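Local structure of pvivax hypothetical protein (Plasmodium vivax, 2B30) at residues Gln135-Gly141 / Met179-Val185; Lys203-Thr207 / Val218-His223. The protein is of unproven function but, as a calcium-binding Cof-like hydrolase of HAD subfamily IIB, probably acts as a magnesium-dependent phosphatase. The contacts are given in a common frame with arbitrary orientation. Numbering follows the deposited sequence.

Interaction 1: Gln135-Gly141 / Met179-Val185; sequences QTIFHRG and MNKLMIV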
ATOM      1  N   GLN A 135     -22.507 -20.442  -3.376  1.00 44.07           N
ATOM      2  CA  GLN A 135     -22.800 -19.247  -2.570  1.00 42.02           C
ATOM      3  C   GLN A 135     -21.824 -18.105  -2.877  1.00 41.32           C
ATOM      4  O   GLN A 135     -21.604 -17.211  -2.044  1.00 40.54           O
ATOM      5  CB  GLN A 135     -22.780 -19.598  -1.084  1.00 40.80           C
ATOM      6  CG  GLN A 135     -21.556 -20.374  -0.660  1.00 41.34           C
ATOM      7  CD  GLN A 135     -21.722 -21.017   0.690  1.00 38.22           C
ATOM      8  OE1 GLN A 135     -22.003 -22.213   0.783  1.00 38.19           O
ATOM      9  NE2 GLN A 135     -21.565 -20.231   1.745  1.00 32.69           N
ATOM     10  N   THR A 136     -21.282 -18.129  -4.095  1.00 40.63           N
ATOM     11  CA  THR A 136     -20.223 -17.215  -4.529  1.00 42.15           C
ATOM     12  C   THR A 136     -20.696 -16.336  -5.689  1.00 40.41           C
ATOM     13  O   THR A 136     -21.159 -16.846  -6.701  1.00 40.59           O
ATOM     14  CB  THR A 136     -18.977 -18.016  -4.973  1.00 42.76           C
ATOM     15  OG1 THR A 136     -18.442 -18.709  -3.843  1.00 41.70           O
ATOM     16  CG2 THR A 136     -17.894 -17.103  -5.566  1.00 45.22           C
ATOM     17  N   ILE A 137     -20.566 -15.019  -5.543  1.00 39.01           N
ATOM     18  CA  ILE A 137     -20.957 -14.086  -6.607  1.00 38.08           C
ATOM     19  C   ILE A 137     -19.746 -13.725  -7.460  1.00 36.70           C
ATOM     20  O   ILE A 137     -18.768 -13.166  -6.966  1.00 36.73           O
ATOM     21  CB  ILE A 137     -21.604 -12.801  -6.046  1.00 36.90           C
ATOM     22  CG1 ILE A 137     -22.754 -13.162  -5.111  1.00 34.87           C
ATOM     23  CG2 ILE A 137     -22.122 -11.932  -7.196  1.00 34.87           C
ATOM     24  CD1 ILE A 137     -23.249 -12.027  -4.272  1.00 37.08           C
ATOM     25  N   PHE A 138     -19.825 -14.045  -8.745  1.00 37.34           N
ATOM     26  CA  PHE A 138     -18.692 -13.904  -9.660  1.00 38.49           C
ATOM     27  C   PHE A 138     -18.780 -12.584 -10.407  1.00 38.74           C
ATOM     28  O   PHE A 138     -19.763 -12.347 -11.109  1.00 40.05           O
ATOM     29  CB  PHE A 138     -18.687 -15.054 -10.655  1.00 37.84           C
ATOM     30  CG  PHE A 138     -18.459 -16.390 -10.019  1.00 38.88           C
ATOM     31  CD1 PHE A 138     -17.211 -16.992 -10.070  1.00 35.98           C
ATOM     32  CD2 PHE A 138     -19.494 -17.047  -9.363  1.00 37.10           C
ATOM     33  CE1 PHE A 138     -16.997 -18.221  -9.492  1.00 37.80           C
ATOM     34  CE2 PHE A 138     -19.284 -18.281  -8.780  1.00 39.05           C
ATOM     35  CZ  PHE A 138     -18.033 -18.869  -8.841  1.00 38.91           C
ATOM     36  N   HIS A 139     -17.767 -11.732 -10.248  1.00 36.90           N
ATOM     37  CA  HIS A 139     -17.802 -10.379 -10.798  1.00 37.02           C
ATOM     38  C   HIS A 139     -16.815 -10.216 -11.950  1.00 35.17           C
ATOM     39  O   HIS A 139     -15.643 -10.551 -11.806  1.00 36.99           O
ATOM     40  CB  HIS A 139     -17.458  -9.356  -9.712  1.00 37.99           C
ATOM     41  CG  HIS A 139     -18.518  -9.187  -8.667  1.00 39.75           C
ATOM     42  ND1 HIS A 139     -19.531  -8.258  -8.778  1.00 38.92           N
ATOM     43  CD2 HIS A 139     -18.703  -9.801  -7.472  1.00 41.11           C
ATOM     44  CE1 HIS A 139     -20.297  -8.312  -7.702  1.00 38.76           C
ATOM     45  NE2 HIS A 139     -19.814  -9.237  -6.892  1.00 39.41           N
ATOM     46  N   ARG A 140     -17.290  -9.700 -13.082  1.00 33.49           N
ATOM     47  CA  ARG A 140     -16.410  -9.265 -14.180  1.00 32.60           C
ATOM     48  C   ARG A 140     -16.931  -7.957 -14.748  1.00 34.23           C
ATOM     49  O   ARG A 140     -18.044  -7.907 -15.278  1.00 33.60           O
ATOM     50  CB  ARG A 140     -16.326 -10.310 -15.292  1.00 31.68           C
ATOM     51  CG  ARG A 140     -15.359  -9.956 -16.420  1.00 34.38           C
ATOM     52  CD  ARG A 140     -13.885 -10.136 -16.018  1.00 37.00           C
ATOM     53  NE  ARG A 140     -12.967  -9.739 -17.091  1.00 36.35           N
ATOM     54  CZ  ARG A 140     -12.692  -8.476 -17.420  1.00 34.62           C
ATOM     55  NH1 ARG A 140     -13.226  -7.464 -16.756  1.00 34.44           N
ATOM     56  NH2 ARG A 140     -11.864  -8.219 -18.422  1.00 34.66           N
ATOM     57  N   GLY A 141     -16.125  -6.904 -14.626  1.00 35.80           N
ATOM     58  CA  GLY A 141     -16.492  -5.579 -15.100  1.00 37.38           C
ATOM     59  C   GLY A 141     -17.696  -5.016 -14.371  1.00 38.86           C
ATOM     60  O   GLY A 141     -17.675  -4.853 -13.140  1.00 39.60           O
ATOM     61  N   MET A 179     -11.965 -13.526 -13.199  1.00 37.12           N
ATOM     62  CA  MET A 179     -12.926 -12.541 -12.675  1.00 36.07           C
ATOM     63  C   MET A 179     -12.162 -11.403 -12.023  1.00 35.75           C
ATOM     64  O   MET A 179     -11.011 -11.581 -11.624  1.00 34.82           O
ATOM     65  CB  MET A 179     -13.820 -13.169 -11.597  1.00 36.39           C
ATOM     66  CG  MET A 179     -14.795 -14.199 -12.097  1.00 37.48           C
ATOM     67  SD  MET A 179     -16.130 -13.496 -13.058  1.00 35.65           S
ATOM     68  CE  MET A 179     -16.672 -14.966 -13.915  1.00 33.87           C
ATOM     69  N   ASN A 180     -12.807 -10.246 -11.889  1.00 35.78           N
ATOM     70  CA  ASN A 180     -12.247  -9.145 -11.101  1.00 36.08           C
ATOM     71  C   ASN A 180     -12.406  -9.410  -9.606  1.00 35.75           C
ATOM     72  O   ASN A 180     -11.550  -9.023  -8.802  1.00 34.39           O
ATOM     73  CB  ASN A 180     -12.927  -7.824 -11.439  1.00 36.82           C
ATOM     74  CG  ASN A 180     -12.671  -7.377 -12.863  1.00 36.46           C
ATOM     75  OD1 ASN A 180     -13.493  -7.606 -13.746  1.00 31.34           O
ATOM     76  ND2 ASN A 180     -11.540  -6.717 -13.090  1.00 37.79           N
ATOM     77  N   LYS A 181     -13.514 -10.053  -9.244  1.00 33.75           N
ATOM     78  CA  LYS A 181     -13.810 -10.320  -7.844  1.00 35.83           C
ATOM     79  C   LYS A 181     -14.755 -11.498  -7.633  1.00 34.86           C
ATOM     80  O   LYS A 181     -15.720 -11.666  -8.378  1.00 33.29           O
ATOM     81  CB  LYS A 181     -14.420  -9.074  -7.199  1.00 36.43           C
ATOM     82  CG  LYS A 181     -14.845  -9.250  -5.743  1.00 36.13           C
ATOM     83  CD  LYS A 181     -15.206  -7.918  -5.128  1.00 38.28           C
ATOM     84  CE  LYS A 181     -16.606  -7.466  -5.512  1.00 39.62           C
ATOM     85  NZ  LYS A 181     -17.530  -7.611  -4.379  1.00 37.83           N
ATOM     86  N   LEU A 182     -14.469 -12.299  -6.610  1.00 35.49           N
ATOM     87  CA  LEU A 182     -15.435 -13.269  -6.091  1.00 40.54           C
ATOM     88  C   LEU A 182     -15.841 -12.821  -4.688  1.00 42.78           C
ATOM     89  O   LEU A 182     -14.984 -12.695  -3.803  1.00 42.64           O
ATOM     90  CB  LEU A 182     -14.853 -14.686  -6.025  1.00 40.16           C
ATOM     91  CG  LEU A 182     -14.179 -15.293  -7.254  1.00 44.18           C
ATOM     92  CD1 LEU A 182     -13.972 -16.774  -7.033  1.00 47.79           C
ATOM     93  CD2 LEU A 182     -14.994 -15.089  -8.504  1.00 49.67           C
ATOM     94  N   MET A 183     -17.130 -12.554  -4.491  1.00 45.07           N
ATOM     95  CA  MET A 183     -17.654 -12.281  -3.157  1.00 47.48           C
ATOM     96  C   MET A 183     -18.330 -13.529  -2.638  1.00 47.56           C
ATOM     97  O   MET A 183     -19.451 -13.842  -3.037  1.00 50.52           O
ATOM     98  CB  MET A 183     -18.656 -11.135  -3.164  1.00 48.78           C
ATOM     99  CG  MET A 183     -19.045 -10.684  -1.766  1.00 49.46           C
ATOM    100  SD  MET A 183     -20.750 -10.146  -1.696  1.00 52.85           S
ATOM    101  CE  MET A 183     -20.885  -9.690   0.037  1.00 54.44           C
ATOM    102  N   ILE A 184     -17.648 -14.245  -1.752  1.00 47.83           N
ATOM    103  CA  ILE A 184     -18.202 -15.464  -1.168  1.00 48.09           C
ATOM    104  C   ILE A 184     -19.141 -15.070  -0.021  1.00 48.20           C
ATOM    105  O   ILE A 184     -18.697 -14.563   1.012  1.00 48.27           O
ATOM    106  CB  ILE A 184     -17.093 -16.419  -0.668  1.00 47.74           C
ATOM    107  CG1 ILE A 184     -16.078 -16.701  -1.787  1.00 46.48           C
ATOM    108  CG2 ILE A 184     -17.688 -17.735  -0.184  1.00 48.71           C
ATOM    109  CD1 ILE A 184     -14.942 -17.625  -1.366  1.00 46.36           C
ATOM    110  N   VAL A 185     -20.438 -15.285  -0.228  1.00 47.95           N
ATOM    111  CA  VAL A 185     -21.433 -15.019   0.802  1.00 48.75           C
ATOM    112  C   VAL A 185     -21.359 -16.126   1.848  1.00 49.10           C
ATOM    113  O   VAL A 185     -21.440 -17.309   1.525  1.00 48.08           O
ATOM    114  CB  VAL A 185     -22.850 -14.912   0.206  1.00 48.38           C
ATOM    115  CG1 VAL A 185     -23.890 -14.839   1.302  1.00 49.26           C
ATOM    116  CG2 VAL A 185     -22.949 -13.687  -0.697  1.00 47.94           C
TER
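On one face of this antiparallel strand pair, Leu182 fills the space between Thr136 and Phe138: its CB lies 3.9 Å from Thr136 CG2, and its CD2 reaches to 3.3 Å from Phe138 CD1. Met179 flanks the same ring, with CG near the ring edge and its CE 3.8 Å from Phe138 CB, while Ile184 CG1 lies 3.7 Å from Thr136 OG1, which is hydrogen-bonded to Leu132 O. Helix 117-129 presses Leu123 and Leu127 onto Leu182. On the other face Lys181 lays its chain over the His139 ring in a CH-pi contact, CE 4.0 Å from the ring centroid, and its NZ salt-bridges Glu217; farther along, Ile137 CD1 sits against both Met183 SD (4.1 Å) and Val185 CG2 (4.0 Å), and all three side chains touch Phe155 of helix 155-160. These strands lie mid-sheet in the C2-type cap of subfamily IIB HAD proteins, and the face bearing Lys181 and Met183 lies nearer the metal site, the Lys181 side chain about 11 Å from the bound calcium. Strand pairing rests on Val185 N to Gln135 O, 2.9 Å, on Ile137 and Met183, joined N to O both ways at 3.0 Å, and on His139 N to Lys181 O, 2.8 Å. A classic bulge follows: Asn180 and Lys181 both face His139, whose O accepts Asn180 N at 2.9 Å and, weakly, Lys181 N at 3.4 Å. The bulge turns Asn180 toward the partner strand, where OD1 receives Gly141 N (2.9 Å) while ND2 binds Asp112. At the far end Gln135 NE2 reaches Val185 O, 2.9 Å away.

Interaction 2: Lys203-Thr207 / Val218-His223; sequences KNKLT and VTKLGH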
ATOM      1  N   LYS A 203      -2.678 -17.426   0.677  1.00 40.05           N
ATOM      2  CA  LYS A 203      -1.811 -16.401   1.238  1.00 40.07           C
ATOM      3  C   LYS A 203      -0.793 -15.984   0.167  1.00 37.27           C
ATOM      4  O   LYS A 203      -0.315 -16.826  -0.586  1.00 36.20           O
ATOM      5  CB  LYS A 203      -1.086 -16.949   2.458  1.00 41.12           C
ATOM      6  CG  LYS A 203      -0.661 -15.877   3.441  1.00 42.54           C
ATOM      7  CD  LYS A 203       0.565 -16.338   4.213  1.00 42.39           C
ATOM      8  CE  LYS A 203       1.336 -15.169   4.731  1.00 43.25           C
ATOM      9  NZ  LYS A 203       2.712 -15.589   5.033  1.00 46.48           N
ATOM     10  N   ASN A 204      -0.487 -14.691   0.093  1.00 34.81           N
ATOM     11  CA  ASN A 204       0.379 -14.133  -0.968  1.00 35.51           C
ATOM     12  C   ASN A 204       0.023 -14.602  -2.392  1.00 35.68           C
ATOM     13  O   ASN A 204       0.903 -14.753  -3.225  1.00 35.06           O
ATOM     14  CB  ASN A 204       1.869 -14.438  -0.713  1.00 35.83           C
ATOM     15  CG  ASN A 204       2.398 -13.808   0.556  1.00 34.23           C
ATOM     16  OD1 ASN A 204       2.320 -14.403   1.629  1.00 36.19           O
ATOM     17  ND2 ASN A 204       2.972 -12.619   0.437  1.00 29.15           N
ATOM     18  N   LYS A 205      -1.255 -14.850  -2.657  1.00 36.37           N
ATOM     19  CA  LYS A 205      -1.738 -15.180  -3.998  1.00 36.88           C
ATOM     20  C   LYS A 205      -3.012 -14.401  -4.383  1.00 35.96           C
ATOM     21  O   LYS A 205      -3.335 -14.268  -5.569  1.00 35.14           O
ATOM     22  CB  LYS A 205      -1.969 -16.687  -4.097  1.00 37.40           C
ATOM     23  CG  LYS A 205      -0.670 -17.484  -3.992  1.00 41.07           C
ATOM     24  CD  LYS A 205      -0.894 -18.967  -3.768  1.00 42.55           C
ATOM     25  CE  LYS A 205      -1.335 -19.677  -5.036  1.00 46.32           C
ATOM     26  NZ  LYS A 205      -1.291 -21.150  -4.844  1.00 46.67           N
ATOM     27  N   LEU A 206      -3.718 -13.881  -3.379  1.00 36.10           N
ATOM     28  CA  LEU A 206      -4.959 -13.133  -3.570  1.00 36.51           C
ATOM     29  C   LEU A 206      -5.133 -12.148  -2.424  1.00 35.85           C
ATOM     30  O   LEU A 206      -4.665 -12.383  -1.311  1.00 38.74           O
ATOM     31  CB  LEU A 206      -6.177 -14.071  -3.570  1.00 36.75           C
ATOM     32  CG  LEU A 206      -6.417 -14.976  -4.783  1.00 38.32           C
ATOM     33  CD1 LEU A 206      -7.424 -16.076  -4.447  1.00 36.40           C
ATOM     34  CD2 LEU A 206      -6.881 -14.160  -5.983  1.00 40.50           C
ATOM     35  N   THR A 207      -5.810 -11.048  -2.717  1.00 33.13           N
ATOM     36  CA  THR A 207      -6.305 -10.132  -1.707  1.00 31.66           C
ATOM     37  C   THR A 207      -7.651 -10.657  -1.193  1.00 33.48           C
ATOM     38  O   THR A 207      -8.602 -10.804  -1.969  1.00 32.15           O
ATOM     39  CB  THR A 207      -6.504  -8.754  -2.343  1.00 30.51           C
ATOM     40  OG1 THR A 207      -5.248  -8.293  -2.844  1.00 30.36           O
ATOM     41  CG2 THR A 207      -7.081  -7.750  -1.358  1.00 28.42           C
ATOM     42  N   VAL A 218     -12.860 -11.384  -2.629  1.00 34.12           N
ATOM     43  CA  VAL A 218     -11.593 -11.886  -3.189  1.00 31.65           C
ATOM     44  C   VAL A 218     -11.197 -11.119  -4.451  1.00 30.38           C
ATOM     45  O   VAL A 218     -11.901 -11.171  -5.443  1.00 28.90           O
ATOM     46  CB  VAL A 218     -11.726 -13.367  -3.553  1.00 30.00           C
ATOM     47  CG1 VAL A 218     -10.426 -13.913  -4.112  1.00 32.25           C
ATOM     48  CG2 VAL A 218     -12.151 -14.153  -2.334  1.00 35.03           C
ATOM     49  N   THR A 219     -10.066 -10.416  -4.405  1.00 32.18           N
ATOM     50  CA  THR A 219      -9.543  -9.676  -5.569  1.00 32.93           C
ATOM     51  C   THR A 219      -8.090 -10.037  -5.839  1.00 33.47           C
ATOM     52  O   THR A 219      -7.464 -10.755  -5.056  1.00 34.68           O
ATOM     53  CB  THR A 219      -9.648  -8.152  -5.367  1.00 34.00           C
ATOM     54  OG1 THR A 219      -9.209  -7.802  -4.047  1.00 37.08           O
ATOM     55  CG2 THR A 219     -11.081  -7.687  -5.557  1.00 34.85           C
ATOM     56  N   LYS A 220      -7.563  -9.549  -6.960  1.00 34.21           N
ATOM     57  CA  LYS A 220      -6.161  -9.763  -7.338  1.00 33.37           C
ATOM     58  C   LYS A 220      -5.196  -9.266  -6.249  1.00 32.22           C
ATOM     59  O   LYS A 220      -5.490  -8.293  -5.551  1.00 32.89           O
ATOM     60  CB  LYS A 220      -5.871  -9.042  -8.659  1.00 33.95           C
ATOM     61  CG  LYS A 220      -4.515  -9.368  -9.313  1.00 34.25           C
ATOM     62  CD  LYS A 220      -4.302  -8.519 -10.561  1.00 33.65           C
ATOM     63  CE  LYS A 220      -3.237  -9.091 -11.483  1.00 36.93           C
ATOM     64  NZ  LYS A 220      -3.252  -8.377 -12.793  1.00 36.65           N
ATOM     65  N   LEU A 221      -4.056  -9.939  -6.114  1.00 30.72           N
ATOM     66  CA  LEU A 221      -3.049  -9.589  -5.108  1.00 30.76           C
ATOM     67  C   LEU A 221      -2.396  -8.263  -5.437  1.00 31.51           C
ATOM     68  O   LEU A 221      -2.200  -7.939  -6.601  1.00 34.17           O
ATOM     69  CB  LEU A 221      -1.964 -10.667  -5.045  1.00 30.15           C
ATOM     70  CG  LEU A 221      -0.885 -10.511  -3.963  1.00 31.76           C
ATOM     71  CD1 LEU A 221      -1.456 -10.758  -2.586  1.00 30.75           C
ATOM     72  CD2 LEU A 221       0.286 -11.444  -4.215  1.00 31.82           C
ATOM     73  N   GLY A 222      -2.041  -7.504  -4.406  1.00 33.28           N
ATOM     74  CA  GLY A 222      -1.321  -6.243  -4.587  1.00 33.58           C
ATOM     75  C   GLY A 222      -2.184  -5.034  -4.906  1.00 34.43           C
ATOM     76  O   GLY A 222      -1.651  -3.945  -5.168  1.00 34.64           O
ATOM     77  N   HIS A 223      -3.507  -5.211  -4.870  1.00 34.16           N
ATOM     78  CA  HIS A 223      -4.451  -4.119  -5.138  1.00 34.82           C
ATOM     79  C   HIS A 223      -5.365  -3.847  -3.955  1.00 34.67           C
ATOM     80  O   HIS A 223      -5.839  -4.762  -3.288  1.00 34.10           O
ATOM     81  CB  HIS A 223      -5.314  -4.428  -6.372  1.00 36.18           C
ATOM     82  CG  HIS A 223      -4.532  -4.498  -7.644  1.00 34.10           C
ATOM     83  ND1 HIS A 223      -4.113  -3.373  -8.316  1.00 34.07           N
ATOM     84  CD2 HIS A 223      -4.060  -5.556  -8.343  1.00 32.46           C
ATOM     85  CE1 HIS A 223      -3.419  -3.735  -9.381  1.00 34.28           C
ATOM     86  NE2 HIS A 223      -3.375  -5.053  -9.422  1.00 33.82           N
TER
HETATM   87  O   HOH W   1      -4.151 -12.387  -7.347  1.00 34.12           O
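The two backbones pair closely at Thr207 and Thr219, whose N and O atoms exchange antiparallel hydrogen bonds of 2.9 Å each way. Direct pairing then ends, although Leu206 CA and Leu221 CA come within 4.3 Å, and a water bridges Lys205 O and Leu221 N, 2.7 Å from either atom, donating to the carbonyl and accepting from the amide. Beyond it a type II turn runs from Lys220 to His223, with Gly222 supplying the positive phi at its third position. Thr207 reaches into this bend, its OG1 donating to Lys220 O at 2.7 Å, so that the side chain ties the strand to the start of the turn. Leu221 bends back over the 203-207 segment, its CD2 3.5 Å from Asn204 O, and Leu206 CD1 meets Val218 CG1 at 3.7 Å. This is the open end of the hairpin of strands 206-210 and 216-220: Leu206 and Val218 pack on Leu123 of helix 117-129, strand 181-184 adjoins Val218, and Leu221 rests on Phe259 of the second subunit.

How the interactions relate
Both contacts belong to one six-stranded mixed sheet, with centres 14 Å apart. Strands 181-184 and 216-220 are neighbours in it, so interaction 1 passes directly into interaction 2 through a probable hydrogen bond from Val218 N to Leu182 O (2.8 Å), with Lys181 and Thr219 also packed together. Along the chain they follow in series, interaction 1 closing before interaction 2 opens, and helix 117-129 backs both. Interaction 1 builds the middle of the cap sheet, nearer the calcium held by Asp33, Asp35 and Asp248 of the other sheet's domain; interaction 2 forms the outer hairpin. The second subunit is met by the loops at the hairpin's open end (Lys203, Asn204, Leu221, Gly222), at the sheet's outer edge.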